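Local structure of peptide ABC transporter, peptide-binding protein (Thermus thermophilus, 2D5W) at residues F106-E109 with V110-K114; P121-W124 with E125-V129; N254-S257 with L258-V262; N415-R418 with E419-Q422. The protein binds an oligopeptide, captured here as a pentapeptide complex, and probably serves as the solute-binding component of a peptide ABC transporter. All coordinates share one frame; numbering follows the deposited sequence.

Contact 1: F106-E109 with V110-K114; sequences FYFE and VGKAK
K112 N bonds F108 O at 2.9 Å, with an N-H...O angle of 142°; two straighter bonds precede it in the last turns of helix 101-112, V110 N to F106 O at 3.1 Å and G111 N to Y107 O. The carbonyl oxygen of F108 is also covered by the lysine side chain, since K112 CG lies 3.0 Å from F108 O. K112 bends at its second torsion (chi2 -78°) and then runs out straight, which carries CE past the rim of the F108 ring, near the ring plane, at 4.5 Å from CD2. The lysine's NZ then leaves the helix for the carbonyl oxygens of W124 and V127. On another side of the helix F106 and V110 lie side by side and point the same way. V110 CG2 comes to the F106 ring obliquely, 3.7 Å from CE1, in an off-centre CH-pi contact 4.2 Å from the ring centroid. With F106 CG opposite the backbone N (chi1 172°), the ring reaches along the helix to this methyl. W166 meets the same ring edge-to-face, while E109 sends OE2 to K170 and to the indole of W166. F106 and F108 thus pack against different neighbours, and the lysine carries a charge from the helix end to carbonyl oxygens of the next elements of the chain.

Contact 2: P121-W124 with E125-V129; sequences PDFW and ERVNV
Salt bridge first: D122 and R126, four residues apart, are joined by R126 NE and D122 OD1 at 2.8 Å. The oxygen is met on its syn side, the donor 24° out of the carboxylate plane, while the acceptor lies almost in the guanidinium plane; the two flat groups are turned 45° against each other. A water bridges the same pair, donating to D122 OD1 and accepting from R126 NH1, its oxygen 3.0 Å from NH1. Further partners fix both groups: D122 OD2 bonds Y145 and T486, and R126 NH2 pairs with D148 as Y145 adds a cation-pi contact. Among backbone bonds, D122 O takes two donors, R126 N nearly along the C=O direction and E125 N from above the carbonyl plane at 3.0 Å. V127 N bonds F123 O at 3.0 Å, a bent bond where the helix gives out. The apolar part belongs to F123 and V127. V127 CG2 rests over one face of the F123 ring, 3.7 Å from its centroid and 3.5 Å from CD1, and V127 CG1 approaches CZ at 3.8 Å. With CG1 anti to the backbone N (chi1 -176°), CG2 stands beside that N and falls on the ring. It is the C-terminal end of helix 121-126 passing directly into strand 127-131, an edge strand of a four-stranded antiparallel sheet: an i to i+4 salt bridge and a CH-pi contact lie at this helix-to-strand junction.

Contact 3: N254-S257 with L258-V262; sequences NTNS and LLVAV
The first turns of helix 255-264 carry this contact, and they begin with an asparagine N-cap. N254 O accepts from L258 N at 2.9 Å, while its side chain turns back over the helix start: OD1 takes S257 N at 3.0 Å and, weakly, N256 N. CG stands opposite the backbone N (chi1 -180°), and the second torsion of -72° turns OD1 to those amide hydrogens. One residue further on, L259 N bonds T255 O at 2.9 Å; V260 N to N256 O and A261 N to S257 O continue the ladder. Side chains meet mostly through the backbone here. V260 puts CG2 against N256 O at 3.3 Å, close beside the carbonyl that its own N-H binds, and the valine methyl stays 4.2 Å from N256 OD1. L259 rests its CB on the same oxygen, also at 3.3 Å, so N256 O is flanked by two aliphatic groups as well as bonded. L259 then reaches Q279, Q284 and L285 of two short helices, and L258 packs on S13; both leucines are buried, whereas N256 and V260 are exposed. The T255 hydroxyl bonds V416 N at the start of another helix. The arrangement is that of an Asn N-cap whose OD1 receives first-turn amide N-H groups, at the start of an alpha helix.

Contact 4: N415-R418 with E419-Q422; sequences NVVR and ERTQ
N415 is the N-cap of helix 416-431, and regular i to i+4 backbone bonds lead away from it: E419 N to N415 O at 3.0 Å, R420 N to V416 O at 2.9 Å, and Q422 N to R418 O. N415 OD1 adds only a weak cap to R418 N. V417 O is gripped twice by T421. The threonine OG1 reaches V417 O at 2.7 Å and its N reaches the same oxygen at 2.9 Å, from opposite faces of the carbonyl plane. With OG1 set opposite the carbonyl carbon (chi1 -65°), the hydroxyl folds back on the preceding turn. R420 lays its aliphatic part across V416, CD against CG1 at 3.8 Å, then bends at its third torsion (chi3 53°), so that its NH2 comes back to V417 CG2 at 3.9 Å. That arginine also makes a cation-pi contact with F344 and a weak, long ion pair with D278. E419 runs extended alongside the helix start, CG at 3.4 Å from N415 O and OE1 4.0 Å from V416 CG2, and OE2 goes to G414 N. R418 extends from CG to NE, placing NE at E304 and NH2 at the backbone of the bound peptide, a salt bridge; Q422 bonds N440. The helix belongs to the beta-alpha-beta unit of strands 401-410 and 435-438. The T421 hydroxyl adds a second bond to V417 O within the helix, and E304 probably helps balance the arginine charge and orient R418 toward the peptide.

Contacts 1 and 2 form one neighbourhood and contacts 3 and 4 another, on opposite sides of the chain's centre, with contact centres about 39 to 42 Å apart across the two pairs. Helix ends are concerned in the first pair, where a salt bridge and aromatic packing do the work; helix starts in the second, each capped by an asparagine. Contacts 2 and 4 are the more buried, contacts 1 and 3 partly so, and N256 and V260 of contact 3 are exposed. K112 of contact 1 ties into contact 2, and T255 of contact 3 into contact 4. Contact 4 reaches the bound peptide through R418.

Contact 1: F106-E109 with V110-K114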
ATOM      1  N   PHE A 106     -14.849  17.605   7.798  1.00  9.90           N
ATOM      2  CA  PHE A 106     -13.462  18.011   7.971  1.00  9.70           C
ATOM      3  C   PHE A 106     -12.545  17.194   7.058  1.00  9.31           C
ATOM      4  O   PHE A 106     -11.711  17.751   6.347  1.00  9.31           O
ATOM      5  CB  PHE A 106     -13.061  17.842   9.439  1.00 10.18           C
ATOM      6  CG  PHE A 106     -11.601  18.043   9.693  1.00  9.89           C
ATOM      7  CD1 PHE A 106     -10.984  19.252   9.384  1.00 11.59           C
ATOM      8  CD2 PHE A 106     -10.834  17.015  10.224  1.00  9.81           C
ATOM      9  CE1 PHE A 106      -9.620  19.430   9.601  1.00 12.79           C
ATOM     10  CE2 PHE A 106      -9.468  17.183  10.444  1.00 11.43           C
ATOM     11  CZ  PHE A 106      -8.863  18.392  10.130  1.00 11.52           C
ATOM     12  N   TYR A 107     -12.715  15.875   7.075  1.00  8.97           N
ATOM     13  CA  TYR A 107     -11.926  14.981   6.231  1.00  9.55           C
ATOM     14  C   TYR A 107     -12.022  15.424   4.766  1.00  9.09           C
ATOM     15  O   TYR A 107     -11.011  15.528   4.064  1.00  9.66           O
ATOM     16  CB  TYR A 107     -12.456  13.553   6.383  1.00  9.29           C
ATOM     17  CG  TYR A 107     -11.789  12.514   5.507  1.00  9.78           C
ATOM     18  CD1 TYR A 107     -10.653  11.830   5.940  1.00 10.75           C
ATOM     19  CD2 TYR A 107     -12.307  12.205   4.250  1.00 10.07           C
ATOM     20  CE1 TYR A 107     -10.055  10.861   5.140  1.00 10.85           C
ATOM     21  CE2 TYR A 107     -11.713  11.239   3.443  1.00 10.64           C
ATOM     22  CZ  TYR A 107     -10.591  10.572   3.894  1.00 10.47           C
ATOM     23  OH  TYR A 107     -10.007   9.610   3.102  1.00 13.28           O
ATOM     24  N   PHE A 108     -13.242  15.684   4.303  1.00  9.74           N
ATOM     25  CA  PHE A 108     -13.439  16.106   2.925  1.00  9.76           C
ATOM     26  C   PHE A 108     -12.829  17.462   2.595  1.00 10.53           C
ATOM     27  O   PHE A 108     -12.299  17.654   1.500  1.00 11.25           O
ATOM     28  CB  PHE A 108     -14.928  16.090   2.560  1.00 11.00           C
ATOM     29  CG  PHE A 108     -15.390  14.774   2.010  1.00 11.35           C
ATOM     30  CD1 PHE A 108     -15.688  13.714   2.859  1.00 11.62           C
ATOM     31  CD2 PHE A 108     -15.460  14.574   0.634  1.00 14.18           C
ATOM     32  CE1 PHE A 108     -16.043  12.467   2.348  1.00 13.20           C
ATOM     33  CE2 PHE A 108     -15.812  13.332   0.112  1.00 15.63           C
ATOM     34  CZ  PHE A 108     -16.104  12.277   0.968  1.00 15.19           C
ATOM     35  N   GLU A 109     -12.887  18.400   3.531  1.00 10.54           N
ATOM     36  CA  GLU A 109     -12.318  19.714   3.277  1.00 11.92           C
ATOM     37  C   GLU A 109     -10.807  19.619   3.057  1.00 11.03           C
ATOM     38  O   GLU A 109     -10.256  20.273   2.171  1.00 12.37           O
ATOM     39  CB  GLU A 109     -12.622  20.652   4.440  1.00 14.60           C
ATOM     40  CG  GLU A 109     -12.211  22.089   4.195  1.00 19.26           C
ATOM     41  CD  GLU A 109     -12.735  23.020   5.265  1.00 20.21           C
ATOM     42  OE1 GLU A 109     -13.958  23.277   5.287  1.00 24.47           O
ATOM     43  OE2 GLU A 109     -11.928  23.485   6.089  1.00 20.46           O
ATOM     44  N   VAL A 110     -10.135  18.799   3.858  1.00 10.61           N
ATOM     45  CA  VAL A 110      -8.694  18.639   3.722  1.00 10.16           C
ATOM     46  C   VAL A 110      -8.353  17.927   2.409  1.00 10.49           C
ATOM     47  O   VAL A 110      -7.450  18.345   1.685  1.00 11.29           O
ATOM     48  CB  VAL A 110      -8.113  17.863   4.929  1.00  9.30           C
ATOM     49  CG1 VAL A 110      -6.611  17.655   4.751  1.00 11.25           C
ATOM     50  CG2 VAL A 110      -8.386  18.641   6.215  1.00 10.95           C
ATOM     51  N   GLY A 111      -9.087  16.866   2.087  1.00 10.06           N
ATOM     52  CA  GLY A 111      -8.819  16.145   0.854  1.00 10.72           C
ATOM     53  C   GLY A 111      -9.084  16.977  -0.389  1.00 11.42           C
ATOM     54  O   GLY A 111      -8.434  16.787  -1.419  1.00 12.29           O
ATOM     55  N   LYS A 112     -10.034  17.905  -0.293  1.00 10.60           N
ATOM     56  CA  LYS A 112     -10.414  18.769  -1.413  1.00 12.21           C
ATOM     57  C   LYS A 112      -9.543  20.011  -1.567  1.00 12.41           C
ATOM     58  O   LYS A 112      -9.662  20.731  -2.560  1.00 13.41           O
ATOM     59  CB  LYS A 112     -11.868  19.223  -1.249  1.00 13.50           C
ATOM     60  CG  LYS A 112     -12.904  18.134  -1.419  1.00 15.53           C
ATOM     61  CD  LYS A 112     -13.122  17.818  -2.881  1.00 15.45           C
ATOM     62  CE  LYS A 112     -14.249  16.818  -3.050  1.00 15.66           C
ATOM     63  NZ  LYS A 112     -14.548  16.566  -4.486  1.00 15.34           N
ATOM     64  N   ALA A 113      -8.678  20.273  -0.594  1.00 11.85           N
ATOM     65  CA  ALA A 113      -7.828  21.457  -0.654  1.00 12.66           C
ATOM     66  C   ALA A 113      -6.984  21.465  -1.922  1.00 13.12           C
ATOM     67  O   ALA A 113      -6.363  20.465  -2.281  1.00 12.32           O
ATOM     68  CB  ALA A 113      -6.936  21.521   0.577  1.00 12.87           C
ATOM     69  N   LYS A 114      -6.961  22.600  -2.607  1.00 13.94           N
ATOM     70  CA  LYS A 114      -6.189  22.700  -3.835  1.00 15.26           C
ATOM     71  C   LYS A 114      -4.702  22.531  -3.549  1.00 13.68           C
ATOM     72  O   LYS A 114      -4.146  23.179  -2.666  1.00 15.47           O
ATOM     73  CB  LYS A 114      -6.449  24.046  -4.518  1.00 18.84           C
ATOM     74  CG  LYS A 114      -7.914  24.302  -4.884  1.00 23.20           C
ATOM     75  CD  LYS A 114      -8.469  23.287  -5.885  1.00 26.50           C
ATOM     76  CE  LYS A 114      -8.860  21.973  -5.219  1.00 28.12           C
ATOM     77  NZ  LYS A 114      -9.434  20.998  -6.187  1.00 30.95           N
TER

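Contact 2: P121-W124 with E125-V129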
ATOM      1  N   PRO A 121      -5.879  11.636  -6.916  1.00 10.89           N
ATOM      2  CA  PRO A 121      -6.547  12.877  -7.320  1.00 12.01           C
ATOM      3  C   PRO A 121      -7.866  12.633  -8.051  1.00 11.20           C
ATOM      4  O   PRO A 121      -8.725  13.512  -8.089  1.00 11.89           O
ATOM      5  CB  PRO A 121      -5.509  13.566  -8.203  1.00 11.67           C
ATOM      6  CG  PRO A 121      -4.210  13.019  -7.705  1.00 19.31           C
ATOM      7  CD  PRO A 121      -4.515  11.569  -7.467  1.00 11.37           C
ATOM      8  N   ASP A 122      -8.027  11.449  -8.636  1.00 11.58           N
ATOM      9  CA  ASP A 122      -9.267  11.124  -9.336  1.00 11.75           C
ATOM     10  C   ASP A 122     -10.416  11.049  -8.335  1.00 11.80           C
ATOM     11  O   ASP A 122     -11.473  11.644  -8.550  1.00 12.38           O
ATOM     12  CB  ASP A 122      -9.127   9.794 -10.088  1.00 12.78           C
ATOM     13  CG  ASP A 122     -10.459   9.272 -10.601  1.00 13.35           C
ATOM     14  OD1 ASP A 122     -11.185   8.621  -9.820  1.00 15.39           O
ATOM     15  OD2 ASP A 122     -10.783   9.527 -11.780  1.00 15.71           O
ATOM     16  N   PHE A 123     -10.210  10.318  -7.243  1.00 11.62           N
ATOM     17  CA  PHE A 123     -11.224  10.179  -6.205  1.00 12.64           C
ATOM     18  C   PHE A 123     -11.648  11.560  -5.723  1.00 12.48           C
ATOM     19  O   PHE A 123     -12.838  11.872  -5.638  1.00 13.36           O
ATOM     20  CB  PHE A 123     -10.657   9.387  -5.019  1.00 13.28           C
ATOM     21  CG  PHE A 123     -11.549   9.370  -3.800  1.00 13.75           C
ATOM     22  CD1 PHE A 123     -12.499   8.368  -3.626  1.00 14.82           C
ATOM     23  CD2 PHE A 123     -11.431  10.356  -2.821  1.00 15.68           C
ATOM     24  CE1 PHE A 123     -13.316   8.344  -2.497  1.00 16.41           C
ATOM     25  CE2 PHE A 123     -12.247  10.340  -1.687  1.00 16.12           C
ATOM     26  CZ  PHE A 123     -13.191   9.332  -1.527  1.00 16.26           C
ATOM     27  N   TRP A 124     -10.659  12.392  -5.423  1.00 12.08           N
ATOM     28  CA  TRP A 124     -10.939  13.716  -4.906  1.00 12.72           C
ATOM     29  C   TRP A 124     -11.610  14.680  -5.870  1.00 13.28           C
ATOM     30  O   TRP A 124     -12.087  15.737  -5.465  1.00 14.89           O
ATOM     31  CB  TRP A 124      -9.662  14.298  -4.299  1.00 12.03           C
ATOM     32  CG  TRP A 124      -9.375  13.616  -2.997  1.00 11.54           C
ATOM     33  CD1 TRP A 124      -8.414  12.679  -2.740  1.00 11.80           C
ATOM     34  CD2 TRP A 124     -10.155  13.730  -1.804  1.00 11.71           C
ATOM     35  NE1 TRP A 124      -8.556  12.199  -1.457  1.00 11.96           N
ATOM     36  CE2 TRP A 124      -9.617  12.829  -0.862  1.00 12.16           C
ATOM     37  CE3 TRP A 124     -11.264  14.509  -1.443  1.00 12.50           C
ATOM     38  CZ2 TRP A 124     -10.154  12.682   0.425  1.00 11.73           C
ATOM     39  CZ3 TRP A 124     -11.797  14.364  -0.169  1.00 13.17           C
ATOM     40  CH2 TRP A 124     -11.240  13.456   0.750  1.00 13.63           C
ATOM     41  N   GLU A 125     -11.674  14.303  -7.141  1.00 14.22           N
ATOM     42  CA  GLU A 125     -12.338  15.137  -8.131  1.00 15.99           C
ATOM     43  C   GLU A 125     -13.802  14.737  -8.281  1.00 15.49           C
ATOM     44  O   GLU A 125     -14.667  15.594  -8.462  1.00 18.31           O
ATOM     45  CB  GLU A 125     -11.645  15.010  -9.492  1.00 17.68           C
ATOM     46  CG  GLU A 125     -10.318  15.733  -9.586  1.00 23.99           C
ATOM     47  CD  GLU A 125     -10.476  17.242  -9.583  1.00 26.00           C
ATOM     48  OE1 GLU A 125      -9.450  17.946  -9.484  1.00 29.14           O
ATOM     49  OE2 GLU A 125     -11.625  17.724  -9.688  1.00 28.17           O
ATOM     50  N   ARG A 126     -14.088  13.444  -8.173  1.00 13.46           N
ATOM     51  CA  ARG A 126     -15.453  12.962  -8.375  1.00 13.75           C
ATOM     52  C   ARG A 126     -16.264  12.571  -7.142  1.00 13.16           C
ATOM     53  O   ARG A 126     -17.422  12.186  -7.269  1.00 13.22           O
ATOM     54  CB  ARG A 126     -15.424  11.784  -9.352  1.00 16.18           C
ATOM     55  CG  ARG A 126     -14.770  10.556  -8.774  1.00 15.35           C
ATOM     56  CD  ARG A 126     -14.464   9.479  -9.812  1.00 15.47           C
ATOM     57  NE  ARG A 126     -13.894   8.332  -9.118  1.00 13.14           N
ATOM     58  CZ  ARG A 126     -14.616   7.438  -8.452  1.00 12.68           C
ATOM     59  NH1 ARG A 126     -14.020   6.439  -7.818  1.00 13.79           N
ATOM     60  NH2 ARG A 126     -15.939   7.517  -8.460  1.00 11.90           N
ATOM     61  N   VAL A 127     -15.681  12.664  -5.953  1.00 12.69           N
ATOM     62  CA  VAL A 127     -16.420  12.297  -4.752  1.00 13.50           C
ATOM     63  C   VAL A 127     -16.709  13.514  -3.884  1.00 13.65           C
ATOM     64  O   VAL A 127     -15.849  14.370  -3.684  1.00 16.56           O
ATOM     65  CB  VAL A 127     -15.656  11.242  -3.921  1.00 14.60           C
ATOM     66  CG1 VAL A 127     -16.494  10.810  -2.722  1.00 16.42           C
ATOM     67  CG2 VAL A 127     -15.326  10.042  -4.796  1.00 17.06           C
ATOM     68  N   ASN A 128     -17.937  13.585  -3.384  1.00 12.94           N
ATOM     69  CA  ASN A 128     -18.364  14.682  -2.531  1.00 14.01           C
ATOM     70  C   ASN A 128     -19.218  14.126  -1.405  1.00 13.25           C
ATOM     71  O   ASN A 128     -19.552  12.941  -1.393  1.00 12.22           O
ATOM     72  CB  ASN A 128     -19.162  15.705  -3.344  1.00 16.16           C
ATOM     73  CG  ASN A 128     -18.274  16.581  -4.204  1.00 18.88           C
ATOM     74  OD1 ASN A 128     -17.548  17.435  -3.693  1.00 20.92           O
ATOM     75  ND2 ASN A 128     -18.320  16.369  -5.514  1.00 20.53           N
ATOM     76  N   VAL A 129     -19.566  14.980  -0.452  1.00 12.79           N
ATOM     77  CA  VAL A 129     -20.380  14.549   0.673  1.00 12.49           C
ATOM     78  C   VAL A 129     -21.497  15.544   0.957  1.00 12.07           C
ATOM     79  O   VAL A 129     -21.349  16.747   0.733  1.00 13.28           O
ATOM     80  CB  VAL A 129     -19.514  14.369   1.955  1.00 12.03           C
ATOM     81  CG1 VAL A 129     -18.971  15.713   2.424  1.00 13.18           C
ATOM     82  CG2 VAL A 129     -20.335  13.713   3.053  1.00 13.10           C
TER
HETATM   83  O   HOH W   1     -11.042   6.631  -7.712  1.00 14.60           O

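Contact 3: N254-S257 with L258-V262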
ATOM      1  N   ASN A 254      16.108  -6.075  10.256  1.00  8.76           N
ATOM      2  CA  ASN A 254      16.727  -7.177   9.540  1.00  8.63           C
ATOM      3  C   ASN A 254      15.779  -8.362   9.659  1.00  7.38           C
ATOM      4  O   ASN A 254      15.489  -8.824  10.764  1.00  8.33           O
ATOM      5  CB  ASN A 254      18.093  -7.508  10.137  1.00  9.64           C
ATOM      6  CG  ASN A 254      18.771  -8.647   9.413  1.00 11.05           C
ATOM      7  OD1 ASN A 254      18.363  -9.800   9.533  1.00 10.61           O
ATOM      8  ND2 ASN A 254      19.801  -8.329   8.636  1.00 13.78           N
ATOM      9  N   THR A 255      15.293  -8.856   8.526  1.00  8.29           N
ATOM     10  CA  THR A 255      14.335  -9.952   8.563  1.00  8.04           C
ATOM     11  C   THR A 255      14.868 -11.246   9.166  1.00  8.47           C
ATOM     12  O   THR A 255      14.091 -12.025   9.717  1.00  8.83           O
ATOM     13  CB  THR A 255      13.728 -10.232   7.170  1.00  7.61           C
ATOM     14  OG1 THR A 255      14.775 -10.479   6.227  1.00  8.78           O
ATOM     15  CG2 THR A 255      12.891  -9.042   6.707  1.00 10.12           C
ATOM     16  N   ASN A 256      16.174 -11.492   9.079  1.00  8.27           N
ATOM     17  CA  ASN A 256      16.722 -12.696   9.694  1.00  8.40           C
ATOM     18  C   ASN A 256      16.686 -12.518  11.211  1.00  8.21           C
ATOM     19  O   ASN A 256      16.375 -13.456  11.946  1.00  9.04           O
ATOM     20  CB  ASN A 256      18.157 -12.967   9.224  1.00  9.77           C
ATOM     21  CG  ASN A 256      18.791 -14.139   9.952  1.00  9.81           C
ATOM     22  OD1 ASN A 256      19.568 -13.959  10.888  1.00 10.79           O
ATOM     23  ND2 ASN A 256      18.439 -15.348   9.538  1.00 11.61           N
ATOM     24  N   SER A 257      17.002 -11.318  11.686  1.00  8.88           N
ATOM     25  CA  SER A 257      16.955 -11.059  13.117  1.00  9.17           C
ATOM     26  C   SER A 257      15.506 -11.174  13.598  1.00  8.31           C
ATOM     27  O   SER A 257      15.250 -11.646  14.706  1.00  8.91           O
ATOM     28  CB  SER A 257      17.517  -9.671  13.427  1.00  9.29           C
ATOM     29  OG  SER A 257      18.892  -9.612  13.083  1.00 11.91           O
ATOM     30  N   LEU A 258      14.552 -10.753  12.770  1.00  8.52           N
ATOM     31  CA  LEU A 258      13.149 -10.862  13.153  1.00  7.83           C
ATOM     32  C   LEU A 258      12.782 -12.344  13.220  1.00  7.96           C
ATOM     33  O   LEU A 258      12.083 -12.775  14.133  1.00  8.82           O
ATOM     34  CB  LEU A 258      12.247 -10.134  12.152  1.00  8.79           C
ATOM     35  CG  LEU A 258      10.738 -10.246  12.411  1.00  8.20           C
ATOM     36  CD1 LEU A 258      10.381  -9.738  13.800  1.00  9.36           C
ATOM     37  CD2 LEU A 258       9.997  -9.454  11.349  1.00  9.29           C
ATOM     38  N   LEU A 259      13.261 -13.124  12.253  1.00  8.36           N
ATOM     39  CA  LEU A 259      12.996 -14.559  12.235  1.00  8.88           C
ATOM     40  C   LEU A 259      13.486 -15.200  13.538  1.00  9.03           C
ATOM     41  O   LEU A 259      12.781 -16.008  14.152  1.00  9.62           O
ATOM     42  CB  LEU A 259      13.698 -15.214  11.040  1.00  9.36           C
ATOM     43  CG  LEU A 259      13.608 -16.744  10.955  1.00 10.23           C
ATOM     44  CD1 LEU A 259      12.154 -17.173  10.857  1.00 12.09           C
ATOM     45  CD2 LEU A 259      14.390 -17.237   9.752  1.00 12.28           C
ATOM     46  N   VAL A 260      14.691 -14.835  13.962  1.00  8.84           N
ATOM     47  CA  VAL A 260      15.247 -15.379  15.196  1.00  9.56           C
ATOM     48  C   VAL A 260      14.351 -15.018  16.382  1.00  9.48           C
ATOM     49  O   VAL A 260      14.064 -15.862  17.231  1.00  9.15           O
ATOM     50  CB  VAL A 260      16.686 -14.847  15.438  1.00 10.13           C
ATOM     51  CG1 VAL A 260      17.177 -15.253  16.822  1.00 11.02           C
ATOM     52  CG2 VAL A 260      17.627 -15.398  14.370  1.00 12.56           C
ATOM     53  N   ALA A 261      13.897 -13.769  16.438  1.00  9.04           N
ATOM     54  CA  ALA A 261      13.029 -13.342  17.532  1.00  8.40           C
ATOM     55  C   ALA A 261      11.710 -14.121  17.514  1.00  8.16           C
ATOM     56  O   ALA A 261      11.206 -14.542  18.559  1.00  9.50           O
ATOM     57  CB  ALA A 261      12.762 -11.840  17.433  1.00  9.76           C
ATOM     58  N   VAL A 262      11.152 -14.327  16.327  1.00  8.96           N
ATOM     59  CA  VAL A 262       9.898 -15.064  16.206  1.00  9.24           C
ATOM     60  C   VAL A 262      10.074 -16.512  16.669  1.00  9.49           C
ATOM     61  O   VAL A 262       9.224 -17.053  17.381  1.00  9.98           O
ATOM     62  CB  VAL A 262       9.372 -15.022  14.751  1.00  8.95           C
ATOM     63  CG1 VAL A 262       8.202 -15.984  14.580  1.00 10.08           C
ATOM     64  CG2 VAL A 262       8.929 -13.602  14.406  1.00 10.25           C
TER

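Contact 4: N415-R418 with E419-Q422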
ATOM      1  N   ASN A 415      15.910  -6.288   4.451  1.00  9.08           N
ATOM      2  CA  ASN A 415      15.055  -7.342   3.925  1.00  8.68           C
ATOM      3  C   ASN A 415      16.010  -8.273   3.191  1.00  8.63           C
ATOM      4  O   ASN A 415      16.388  -8.036   2.040  1.00  9.59           O
ATOM      5  CB  ASN A 415      14.008  -6.758   2.981  1.00  9.29           C
ATOM      6  CG  ASN A 415      12.955  -7.764   2.602  1.00  8.57           C
ATOM      7  OD1 ASN A 415      13.197  -8.655   1.790  1.00 10.11           O
ATOM      8  ND2 ASN A 415      11.776  -7.643   3.205  1.00 11.03           N
ATOM      9  N   VAL A 416      16.399  -9.341   3.875  1.00  8.44           N
ATOM     10  CA  VAL A 416      17.383 -10.263   3.343  1.00  8.05           C
ATOM     11  C   VAL A 416      17.090 -10.886   1.988  1.00  8.18           C
ATOM     12  O   VAL A 416      17.989 -10.963   1.150  1.00  8.84           O
ATOM     13  CB  VAL A 416      17.708 -11.360   4.382  1.00  9.02           C
ATOM     14  CG1 VAL A 416      18.751 -12.323   3.825  1.00 11.12           C
ATOM     15  CG2 VAL A 416      18.231 -10.709   5.659  1.00  9.87           C
ATOM     16  N   VAL A 417      15.856 -11.304   1.736  1.00  8.56           N
ATOM     17  CA  VAL A 417      15.587 -11.913   0.441  1.00  8.93           C
ATOM     18  C   VAL A 417      15.788 -10.897  -0.689  1.00  8.35           C
ATOM     19  O   VAL A 417      16.223 -11.260  -1.784  1.00  9.21           O
ATOM     20  CB  VAL A 417      14.170 -12.555   0.382  1.00  9.65           C
ATOM     21  CG1 VAL A 417      13.100 -11.498   0.181  1.00 11.93           C
ATOM     22  CG2 VAL A 417      14.132 -13.605  -0.724  1.00 11.67           C
ATOM     23  N   ARG A 418      15.497  -9.624  -0.431  1.00  8.46           N
ATOM     24  CA  ARG A 418      15.704  -8.591  -1.441  1.00  8.41           C
ATOM     25  C   ARG A 418      17.192  -8.297  -1.621  1.00  8.77           C
ATOM     26  O   ARG A 418      17.647  -8.029  -2.734  1.00  8.68           O
ATOM     27  CB  ARG A 418      14.951  -7.317  -1.059  1.00  8.14           C
ATOM     28  CG  ARG A 418      13.470  -7.406  -1.351  1.00  8.26           C
ATOM     29  CD  ARG A 418      12.716  -6.229  -0.788  1.00  7.75           C
ATOM     30  NE  ARG A 418      11.319  -6.264  -1.197  1.00  8.49           N
ATOM     31  CZ  ARG A 418      10.364  -5.510  -0.662  1.00  7.26           C
ATOM     32  NH1 ARG A 418      10.655  -4.656   0.312  1.00  8.55           N
ATOM     33  NH2 ARG A 418       9.120  -5.618  -1.104  1.00  8.20           N
ATOM     34  N   GLU A 419      17.953  -8.332  -0.530  1.00  8.85           N
ATOM     35  CA  GLU A 419      19.385  -8.092  -0.622  1.00  8.58           C
ATOM     36  C   GLU A 419      20.006  -9.233  -1.433  1.00  8.71           C
ATOM     37  O   GLU A 419      20.911  -9.012  -2.240  1.00  9.95           O
ATOM     38  CB  GLU A 419      19.981  -7.978   0.789  1.00 10.31           C
ATOM     39  CG  GLU A 419      19.448  -6.734   1.516  1.00 12.28           C
ATOM     40  CD  GLU A 419      19.834  -6.636   2.981  1.00 13.74           C
ATOM     41  OE1 GLU A 419      19.848  -7.674   3.674  1.00 16.70           O
ATOM     42  OE2 GLU A 419      20.093  -5.504   3.449  1.00 14.26           O
ATOM     43  N   ARG A 420      19.498 -10.447  -1.240  1.00  8.01           N
ATOM     44  CA  ARG A 420      19.976 -11.607  -1.987  1.00  9.03           C
ATOM     45  C   ARG A 420      19.565 -11.474  -3.457  1.00  9.02           C
ATOM     46  O   ARG A 420      20.323 -11.828  -4.365  1.00 10.04           O
ATOM     47  CB  ARG A 420      19.389 -12.893  -1.395  1.00  8.86           C
ATOM     48  CG  ARG A 420      20.003 -13.299  -0.052  1.00  9.00           C
ATOM     49  CD  ARG A 420      19.157 -14.361   0.642  1.00 10.72           C
ATOM     50  NE  ARG A 420      18.907 -15.501  -0.234  1.00 10.94           N
ATOM     51  CZ  ARG A 420      17.826 -16.272  -0.176  1.00 10.99           C
ATOM     52  NH1 ARG A 420      17.688 -17.283  -1.023  1.00 12.30           N
ATOM     53  NH2 ARG A 420      16.877 -16.030   0.719  1.00 12.85           N
ATOM     54  N   THR A 421      18.361 -10.958  -3.687  1.00  8.68           N
ATOM     55  CA  THR A 421      17.856 -10.766  -5.044  1.00  8.05           C
ATOM     56  C   THR A 421      18.748  -9.805  -5.827  1.00  8.89           C
ATOM     57  O   THR A 421      19.096 -10.066  -6.981  1.00  9.18           O
ATOM     58  CB  THR A 421      16.413 -10.222  -5.015  1.00  8.71           C
ATOM     59  OG1 THR A 421      15.553 -11.209  -4.436  1.00  9.21           O
ATOM     60  CG2 THR A 421      15.921  -9.899  -6.421  1.00  9.60           C
ATOM     61  N   GLN A 422      19.128  -8.698  -5.197  1.00  8.08           N
ATOM     62  CA  GLN A 422      19.987  -7.723  -5.858  1.00  8.49           C
ATOM     63  C   GLN A 422      21.290  -8.375  -6.306  1.00  9.90           C
ATOM     64  O   GLN A 422      21.737  -8.163  -7.431  1.00 10.91           O
ATOM     65  CB  GLN A 422      20.291  -6.551  -4.924  1.00  9.61           C
ATOM     66  CG  GLN A 422      19.097  -5.658  -4.625  1.00  9.10           C
ATOM     67  CD  GLN A 422      19.450  -4.534  -3.670  1.00  9.22           C
ATOM     68  OE1 GLN A 422      20.028  -4.771  -2.610  1.00 10.70           O
ATOM     69  NE2 GLN A 422      19.106  -3.305  -4.039  1.00 10.78           N
TER